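Propionate kinase (Francisella tularensis subsp. tularensis, PDB 3KHY) probably catalyses the reversible, magnesium-dependent transfer of a phosphate group from ATP to acetate or propionate, giving the acyl phosphate and ADP. Local coordinates at residues Asp274-Ser279 with Gly324-Asn329. Numbering follows the deposited sequence.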
loop_
_atom_site.group_PDB
_atom_site.type_symbol
_atom_site.label_atom_id
_atom_site.label_comp_id
_atom_site.label_asym_id
_atom_site.label_seq_id
_atom_site.Cartn_x
_atom_site.Cartn_y
_atom_site.Cartn_z
ATOM N N ASP A 274 -22.895 3.871 -0.118
ATOM C CA ASP A 274 -23.551 2.666 -0.637
ATOM C C ASP A 274 -23.286 2.515 -2.139
ATOM O O ASP A 274 -23.703 3.353 -2.929
ATOM C CB ASP A 274 -25.058 2.745 -0.353
ATOM C CG ASP A 274 -25.828 1.539 -0.877
ATOM O OD1 ASP A 274 -25.269 0.721 -1.638
ATOM O OD2 ASP A 274 -27.017 1.419 -0.529
HETATM N N MSE A 275 -22.584 1.454 -2.531
HETATM C CA MSE A 275 -22.192 1.281 -3.939
HETATM C C MSE A 275 -23.369 1.268 -4.913
HETATM O O MSE A 275 -23.232 1.714 -6.059
HETATM C CB MSE A 275 -21.339 0.027 -4.144
HETATM C CG MSE A 275 -20.900 -0.170 -5.619
HETATM SE SE MSE A 275 -19.946 1.361 -6.407
HETATM C CE MSE A 275 -18.089 0.757 -6.080
ATOM N N ARG A 276 -24.510 0.749 -4.468
ATOM C CA ARG A 276 -25.714 0.760 -5.292
ATOM C C ARG A 276 -26.132 2.188 -5.642
ATOM O O ARG A 276 -26.484 2.476 -6.785
ATOM C CB ARG A 276 -26.865 0.050 -4.584
ATOM C CG ARG A 276 -26.580 -1.395 -4.227
ATOM C CD ARG A 276 -27.802 -2.051 -3.587
ATOM N NE ARG A 276 -27.642 -3.498 -3.456
ATOM C CZ ARG A 276 -28.631 -4.338 -3.164
ATOM N NH1 ARG A 276 -29.861 -3.876 -2.972
ATOM N NH2 ARG A 276 -28.392 -5.642 -3.067
ATOM N N GLU A 277 -26.095 3.079 -4.656
ATOM C CA GLU A 277 -26.445 4.474 -4.891
ATOM C C GLU A 277 -25.383 5.172 -5.722
ATOM O O GLU A 277 -25.702 5.995 -6.586
ATOM C CB GLU A 277 -26.641 5.219 -3.573
ATOM C CG GLU A 277 -27.757 4.657 -2.713
ATOM C CD GLU A 277 -28.105 5.566 -1.551
ATOM O OE1 GLU A 277 -27.454 6.629 -1.416
ATOM O OE2 GLU A 277 -29.033 5.222 -0.783
ATOM N N VAL A 278 -24.116 4.868 -5.451
ATOM C CA VAL A 278 -23.047 5.410 -6.283
ATOM C C VAL A 278 -23.292 5.035 -7.749
ATOM O O VAL A 278 -23.263 5.892 -8.629
ATOM C CB VAL A 278 -21.651 4.932 -5.826
ATOM C CG1 VAL A 278 -20.569 5.474 -6.762
ATOM C CG2 VAL A 278 -21.388 5.370 -4.392
ATOM N N SER A 279 -23.570 3.759 -8.005
ATOM C CA SER A 279 -23.766 3.277 -9.379
ATOM C C SER A 279 -24.939 3.993 -10.045
ATOM O O SER A 279 -24.872 4.381 -11.217
ATOM C CB SER A 279 -24.015 1.751 -9.384
ATOM O OG SER A 279 -22.807 1.063 -9.065
ATOM N N GLY A 324 -19.689 -7.795 -4.852
ATOM C CA GLY A 324 -19.105 -8.780 -5.750
ATOM C C GLY A 324 -20.156 -9.725 -6.316
ATOM O O GLY A 324 -20.087 -10.133 -7.483
ATOM N N GLU A 325 -21.150 -10.052 -5.499
ATOM C CA GLU A 325 -22.181 -11.003 -5.918
ATOM C C GLU A 325 -23.245 -10.389 -6.823
ATOM O O GLU A 325 -23.861 -11.087 -7.627
ATOM C CB GLU A 325 -22.859 -11.633 -4.690
ATOM C CG GLU A 325 -21.938 -12.557 -3.886
ATOM C CD GLU A 325 -22.459 -12.850 -2.474
ATOM O OE1 GLU A 325 -23.694 -12.925 -2.276
ATOM O OE2 GLU A 325 -21.629 -13.003 -1.556
ATOM N N ASN A 326 -23.454 -9.085 -6.689
ATOM C CA ASN A 326 -24.652 -8.449 -7.224
ATOM C C ASN A 326 -24.427 -7.335 -8.242
ATOM O O ASN A 326 -25.296 -7.072 -9.069
ATOM C CB ASN A 326 -25.500 -7.919 -6.068
ATOM C CG ASN A 326 -26.002 -9.034 -5.174
ATOM O OD1 ASN A 326 -26.710 -9.925 -5.635
ATOM N ND2 ASN A 326 -25.620 -9.001 -3.896
ATOM N N ALA A 327 -23.271 -6.685 -8.180
ATOM C CA ALA A 327 -23.019 -5.503 -9.016
ATOM C C ALA A 327 -22.367 -5.845 -10.370
ATOM O O ALA A 327 -21.156 -5.800 -10.500
ATOM C CB ALA A 327 -22.161 -4.484 -8.237
ATOM N N ALA A 328 -23.169 -6.180 -11.380
ATOM C CA ALA A 328 -22.607 -6.562 -12.679
ATOM C C ALA A 328 -21.771 -5.447 -13.289
ATOM O O ALA A 328 -20.757 -5.709 -13.921
ATOM C CB ALA A 328 -23.723 -6.992 -13.663
ATOM N N ASN A 329 -22.209 -4.203 -13.127
ATOM C CA ASN A 329 -21.496 -3.069 -13.711
ATOM C C ASN A 329 -20.091 -2.906 -13.119
ATOM O O ASN A 329 -19.138 -2.537 -13.812
ATOM C CB ASN A 329 -22.303 -1.775 -13.502
ATOM C CG ASN A 329 -22.487 -1.426 -12.013
ATOM O OD1 ASN A 329 -22.950 -2.251 -11.214
ATOM N ND2 ASN A 329 -22.114 -0.202 -11.640
#
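S279 and N329 form the only hydrogen bond between residues 274-279 and 324-329; the serine sits on helix 275-283, the asparagine near the start of helix 328-337. The amide nitrogen ND2 of N329 donates to OG of S279 over 3.0 Å, and at 161° the bond is nearly straight. OG lies close to the amide plane of N329, and CB of S279 packs against the same nitrogen, 3.5 Å from ND2. With its CG between the backbone N and the carbonyl carbon (chi1 62°), N329 carries its amide across to the serine. OG of S279 also lies 3.1 Å from O of M275, one turn back. The segments fit most closely at this pair, whereas the selenomethionine M275 is buried against I293, F296 and I330, not against 324-329.

The whole contact lies at the surface, and its R276/N326 side is looser. NH2 of R276 comes no nearer than 4.4 Å to ND2 of N326, which lies at the edge of the guanidinium and near its plane. ND2 of N326 is instead hydrogen-bonded to O of G322. At the start of helix 275-283 D274 serves as N-cap, its OD1 accepting from N of R276 at 2.9 Å, from above the carboxylate plane. Residues 274-276 and 324-326 are predicted to bind ATP, so the two segments probably contribute neighbouring parts of the nucleotide site in this acetokinase-family, actin-like ATPase fold. One neutral bond thus ties the N329 amide to helix 275-283, while R276 NH2 and N326 ND2, both donors, cannot bond each other, consistent with a guanidinium available to an anionic nucleotide.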